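Local coordinates for neuraminidase (PDB 4GDI), which is a neuraminidase-like surface glycoprotein of a bat influenza A virus that may cleave terminal sialic acids, though its putative active site has diverged, at residues 213-225 with 236-248. Residues are numbered along the deposited sequence; the frame is centred on the assembly and turned at random.
With CA (calcium ion), chain R.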
loop_
_atom_site.group_PDB
_atom_site.type_symbol
_atom_site.label_atom_id
_atom_site.label_comp_id
_atom_site.label_asym_id
_atom_site.label_seq_id
_atom_site.Cartn_x
_atom_site.Cartn_y
_atom_site.Cartn_z
ATOM N N GLY A 213 -4.639 22.952 -29.474
ATOM C CA GLY A 213 -6.079 22.860 -29.328
ATOM C C GLY A 213 -6.722 21.849 -30.262
ATOM O O GLY A 213 -6.062 21.236 -31.110
ATOM N N THR A 214 -8.021 21.654 -30.072
ATOM C CA THR A 214 -8.833 20.856 -30.982
ATOM C C THR A 214 -10.000 21.735 -31.402
ATOM O O THR A 214 -10.729 22.252 -30.557
ATOM C CB THR A 214 -9.335 19.593 -30.308
ATOM O OG1 THR A 214 -8.230 18.732 -30.017
ATOM C CG2 THR A 214 -10.347 18.826 -31.226
ATOM N N ASN A 215 -10.137 21.960 -32.703
ATOM C CA ASN A 215 -11.235 22.764 -33.227
ATOM C C ASN A 215 -12.382 21.844 -33.634
ATOM O O ASN A 215 -12.281 21.126 -34.620
ATOM C CB ASN A 215 -10.770 23.605 -34.426
ATOM C CG ASN A 215 -11.827 24.592 -34.906
ATOM O OD1 ASN A 215 -13.027 24.336 -34.809
ATOM N ND2 ASN A 215 -11.380 25.720 -35.431
ATOM N N LEU A 216 -13.467 21.876 -32.865
ATOM C CA LEU A 216 -14.598 20.967 -33.068
ATOM C C LEU A 216 -15.632 21.539 -34.041
ATOM O O LEU A 216 -16.641 20.898 -34.357
ATOM C CB LEU A 216 -15.286 20.693 -31.727
ATOM C CG LEU A 216 -14.474 19.945 -30.672
ATOM C CD1 LEU A 216 -15.328 19.713 -29.418
ATOM C CD2 LEU A 216 -13.957 18.626 -31.215
ATOM N N TRP A 217 -15.366 22.748 -34.511
ATOM C CA TRP A 217 -16.319 23.512 -35.298
ATOM C C TRP A 217 -16.011 23.444 -36.791
ATOM O O TRP A 217 -16.763 22.837 -37.558
ATOM C CB TRP A 217 -16.292 24.963 -34.830
ATOM C CG TRP A 217 -17.090 25.891 -35.656
ATOM C CD1 TRP A 217 -18.075 25.564 -36.543
ATOM C CD2 TRP A 217 -16.978 27.316 -35.684
ATOM N NE1 TRP A 217 -18.591 26.699 -37.113
ATOM C CE2 TRP A 217 -17.932 27.790 -36.608
ATOM C CE3 TRP A 217 -16.161 28.243 -35.018
ATOM C CZ2 TRP A 217 -18.089 29.142 -36.888
ATOM C CZ3 TRP A 217 -16.324 29.583 -35.289
ATOM C CH2 TRP A 217 -17.280 30.025 -36.220
ATOM N N ASN A 218 -14.900 24.058 -37.191
ATOM C CA ASN A 218 -14.617 24.276 -38.601
ATOM C C ASN A 218 -13.151 24.106 -38.993
ATOM O O ASN A 218 -12.668 24.831 -39.860
ATOM C CB ASN A 218 -15.037 25.698 -38.965
ATOM C CG ASN A 218 -14.376 26.734 -38.082
ATOM O OD1 ASN A 218 -13.520 26.401 -37.249
ATOM N ND2 ASN A 218 -14.760 27.996 -38.250
ATOM N N ASP A 219 -12.433 23.172 -38.371
ATOM C CA ASP A 219 -11.031 22.967 -38.743
ATOM C C ASP A 219 -10.556 21.577 -38.430
ATOM O O ASP A 219 -10.824 21.034 -37.357
ATOM C CB ASP A 219 -10.111 23.991 -38.053
ATOM C CG ASP A 219 -8.756 24.149 -38.747
ATOM O OD1 ASP A 219 -8.456 23.428 -39.728
ATOM O OD2 ASP A 219 -7.963 25.008 -38.293
ATOM N N ALA A 220 -9.805 21.020 -39.376
ATOM C CA ALA A 220 -9.185 19.722 -39.208
ATOM C C ALA A 220 -7.680 19.885 -38.972
ATOM O O ALA A 220 -6.983 18.915 -38.697
ATOM C CB ALA A 220 -9.459 18.840 -40.444
ATOM N N LYS A 221 -7.180 21.109 -39.094
ATOM C CA LYS A 221 -5.861 21.407 -38.555
ATOM C C LYS A 221 -6.093 21.681 -37.079
ATOM O O LYS A 221 -7.226 21.953 -36.667
ATOM C CB LYS A 221 -5.230 22.626 -39.235
ATOM C CG LYS A 221 -4.445 22.297 -40.503
ATOM C CD LYS A 221 -4.049 23.569 -41.244
ATOM C CE LYS A 221 -3.252 23.245 -42.509
ATOM N NZ LYS A 221 -2.739 24.478 -43.163
ATOM N N ARG A 222 -5.038 21.598 -36.280
ATOM C CA ARG A 222 -5.154 21.943 -34.860
ATOM C C ARG A 222 -4.587 23.329 -34.664
ATOM O O ARG A 222 -3.446 23.578 -35.027
ATOM C CB ARG A 222 -4.392 20.944 -34.000
ATOM C CG ARG A 222 -4.886 19.525 -34.151
ATOM C CD ARG A 222 -4.121 18.593 -33.239
ATOM N NE ARG A 222 -4.609 17.222 -33.289
ATOM C CZ ARG A 222 -5.711 16.799 -32.673
ATOM N NH1 ARG A 222 -6.453 17.652 -31.987
ATOM N NH2 ARG A 222 -6.076 15.522 -32.754
ATOM N N PRO A 223 -5.397 24.248 -34.125
ATOM C CA PRO A 223 -4.876 25.573 -33.783
ATOM C C PRO A 223 -3.866 25.486 -32.636
ATOM O O PRO A 223 -3.941 24.590 -31.780
ATOM C CB PRO A 223 -6.122 26.339 -33.336
ATOM C CG PRO A 223 -7.045 25.282 -32.823
ATOM C CD PRO A 223 -6.782 24.048 -33.656
ATOM N N LEU A 224 -2.931 26.420 -32.618
ATOM C CA LEU A 224 -1.872 26.429 -31.617
ATOM C C LEU A 224 -1.851 27.714 -30.836
ATOM O O LEU A 224 -2.094 28.796 -31.372
ATOM C CB LEU A 224 -0.516 26.252 -32.290
ATOM C CG LEU A 224 -0.415 24.966 -33.097
ATOM C CD1 LEU A 224 0.866 24.946 -33.894
ATOM C CD2 LEU A 224 -0.490 23.754 -32.162
ATOM N N LEU A 225 -1.531 27.599 -29.555
ATOM C CA LEU A 225 -1.469 28.769 -28.705
ATOM C C LEU A 225 -0.070 28.860 -28.102
ATOM O O LEU A 225 0.483 27.860 -27.657
ATOM C CB LEU A 225 -2.532 28.673 -27.613
ATOM C CG LEU A 225 -2.478 29.687 -26.472
ATOM C CD1 LEU A 225 -2.844 31.092 -26.920
ATOM C CD2 LEU A 225 -3.391 29.207 -25.337
ATOM N N VAL A 236 -1.888 30.513 -33.541
ATOM C CA VAL A 236 -1.249 30.212 -34.817
ATOM C C VAL A 236 -1.900 29.001 -35.510
ATOM O O VAL A 236 -2.408 28.088 -34.849
ATOM C CB VAL A 236 0.242 29.932 -34.565
ATOM C CG1 VAL A 236 0.831 29.080 -35.653
ATOM C CG2 VAL A 236 0.996 31.253 -34.418
ATOM N N GLU A 237 -1.876 29.001 -36.838
ATOM C CA GLU A 237 -2.383 27.892 -37.649
ATOM C C GLU A 237 -1.220 27.134 -38.299
ATOM O O GLU A 237 -0.303 27.747 -38.843
ATOM C CB GLU A 237 -3.308 28.435 -38.750
ATOM C CG GLU A 237 -4.009 27.344 -39.539
ATOM C CD GLU A 237 -5.158 26.701 -38.784
ATOM O OE1 GLU A 237 -5.448 27.136 -37.642
ATOM O OE2 GLU A 237 -5.776 25.764 -39.347
ATOM N N PRO A 238 -1.226 25.795 -38.223
ATOM C CA PRO A 238 -0.173 25.068 -38.945
ATOM C C PRO A 238 -0.170 25.424 -40.437
ATOM O O PRO A 238 -1.230 25.617 -41.026
ATOM C CB PRO A 238 -0.552 23.605 -38.735
ATOM C CG PRO A 238 -1.258 23.607 -37.378
ATOM C CD PRO A 238 -2.057 24.902 -37.404
ATOM N N CYS A 239 1.010 25.543 -41.027
ATOM C CA CYS A 239 1.109 26.019 -42.399
ATOM C C CYS A 239 1.517 24.892 -43.336
ATOM O O CYS A 239 1.883 25.137 -44.480
ATOM C CB CYS A 239 2.094 27.197 -42.485
ATOM S SG CYS A 239 1.576 28.645 -41.532
ATOM N N ASN A 240 1.454 23.652 -42.856
ATOM C CA ASN A 240 1.726 22.513 -43.719
ATOM C C ASN A 240 0.436 22.136 -44.440
ATOM O O ASN A 240 -0.527 22.908 -44.427
ATOM C CB ASN A 240 2.321 21.351 -42.922
ATOM C CG ASN A 240 1.367 20.815 -41.851
ATOM O OD1 ASN A 240 0.438 21.506 -41.422
ATOM N ND2 ASN A 240 1.610 19.588 -41.406
ATOM N N GLY A 241 0.414 20.969 -45.077
ATOM C CA GLY A 241 -0.759 20.539 -45.823
ATOM C C GLY A 241 -1.294 19.211 -45.319
ATOM O O GLY A 241 -2.053 18.542 -46.009
ATOM N N ALA A 242 -0.910 18.841 -44.098
ATOM C CA ALA A 242 -1.350 17.580 -43.512
ATOM C C ALA A 242 -2.101 17.842 -42.211
ATOM O O ALA A 242 -1.479 17.963 -41.155
ATOM C CB ALA A 242 -0.159 16.701 -43.258
ATOM N N PRO A 243 -3.437 17.951 -42.279
ATOM C CA PRO A 243 -4.258 18.148 -41.073
ATOM C C PRO A 243 -4.047 17.005 -40.081
ATOM O O PRO A 243 -3.749 15.911 -40.538
ATOM C CB PRO A 243 -5.690 18.142 -41.622
ATOM C CG PRO A 243 -5.547 18.485 -43.064
ATOM C CD PRO A 243 -4.264 17.869 -43.492
ATOM N N THR A 244 -4.176 17.233 -38.767
ATOM C CA THR A 244 -3.907 16.161 -37.810
ATOM C C THR A 244 -5.056 15.846 -36.856
ATOM O O THR A 244 -4.950 14.931 -36.040
ATOM C CB THR A 244 -2.629 16.423 -36.961
ATOM O OG1 THR A 244 -2.801 17.591 -36.144
ATOM C CG2 THR A 244 -1.419 16.588 -37.849
ATOM N N ASP A 245 -6.153 16.583 -36.959
ATOM C CA ASP A 245 -7.342 16.259 -36.191
ATOM C C ASP A 245 -7.926 14.941 -36.736
ATOM O O ASP A 245 -7.535 14.457 -37.799
ATOM C CB ASP A 245 -8.363 17.384 -36.332
ATOM C CG ASP A 245 -9.335 17.461 -35.170
ATOM O OD1 ASP A 245 -9.273 16.614 -34.245
ATOM O OD2 ASP A 245 -10.170 18.389 -35.192
ATOM N N PHE A 246 -8.826 14.340 -35.974
ATOM C CA PHE A 246 -9.683 13.293 -36.497
ATOM C C PHE A 246 -11.111 13.597 -36.079
ATOM O O PHE A 246 -11.382 13.753 -34.889
ATOM C CB PHE A 246 -9.283 11.907 -36.017
ATOM C CG PHE A 246 -10.003 10.812 -36.757
ATOM C CD1 PHE A 246 -11.303 10.462 -36.409
ATOM C CD2 PHE A 246 -9.406 10.179 -37.835
ATOM C CE1 PHE A 246 -11.991 9.487 -37.113
ATOM C CE2 PHE A 246 -10.089 9.195 -38.546
ATOM C CZ PHE A 246 -11.381 8.850 -38.176
ATOM N N PRO A 247 -12.036 13.664 -37.056
ATOM C CA PRO A 247 -11.814 13.334 -38.473
ATOM C C PRO A 247 -11.061 14.411 -39.229
ATOM O O PRO A 247 -10.785 15.487 -38.682
ATOM C CB PRO A 247 -13.241 13.222 -39.030
ATOM C CG PRO A 247 -14.034 14.156 -38.204
ATOM C CD PRO A 247 -13.411 14.139 -36.816
ATOM N N ARG A 248 -10.728 14.119 -40.484
ATOM C CA ARG A 248 -10.062 15.091 -41.346
ATOM C C ARG A 248 -10.214 14.677 -42.796
ATOM O O ARG A 248 -10.576 13.543 -43.077
ATOM C CB ARG A 248 -8.569 15.188 -41.013
ATOM C CG ARG A 248 -7.804 13.880 -41.122
ATOM C CD ARG A 248 -6.301 14.140 -41.038
ATOM N NE ARG A 248 -5.488 12.929 -41.147
ATOM C CZ ARG A 248 -5.328 12.018 -40.189
ATOM N NH1 ARG A 248 -5.935 12.141 -39.005
ATOM N NH2 ARG A 248 -4.551 10.968 -40.427
HETATM CA CA CA R . -11.964 19.431 -36.111
HETATM O O HOH W 1 -8.557 20.753 -34.714
HETATM O O HOH W 2 -3.831 14.055 -33.424
HETATM O O HOH W 3 -3.113 19.981 -37.645
HETATM O O HOH W 4 -11.925 17.707 -37.811
#
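A calcium site ties the loop between strands 208-214 and 224-228 to the long loop leaving strand 233-236, in one blade of the neuraminidase beta-propeller. Asp245 OD2 reaches the calcium at 2.3 Å, beside the backbone oxygens of Asn215 and Asp219 and a water that also donates to Pro247 O; the carbonyls of Gly263 and Gly265 complete the shell. With CG of Asp245 anti to the backbone N (chi1 -155°), OD2 is turned to the calcium, while Asp245 N donates to Ala220 O at 3.0 Å. The other oxygen, OD1, has its stronger hydrogen-bond partner in Ile267 and stands over one face of the Arg222 guanidinium, 3.7 Å from NH2: a long salt bridge of charge alone, since no N-H points at it. NH2 instead donates to Ile267 O and to a water that in turn donates to Thr244 O. Another water joins Arg222 N to Thr244 OG1.

Lys221 runs extended beyond CG into a cluster of backbone carbonyls, where NZ bridges Pro238 O at 2.9 Å and Asn240 O at 3.0 Å, and donates also to Lys257 O. Three bonds thus satisfy this buried ammonium. Glu237, bent at chi2 (76°), crosses Lys221 at about a right angle, its OE2 3.2 Å from Lys221 CB, and meets Asp219 from the opposite direction; the carboxylates are nearly coplanar, with Glu237 OE2 2.5 Å from Asp219 OD2, so one of the two acids is probably protonated. Asp219 OD1, met from above its plane by Lys221 N, closes an Asx turn.

Beyond the metal, Leu224 and Val236 form an antiparallel hydrogen-bonded pair, joining strands 224-228 and 233-236 within the four-stranded sheet. Thr244 and Arg248 lean on strand 277-281, and the Cys239-Cys256 disulfide links the second loop to its later course.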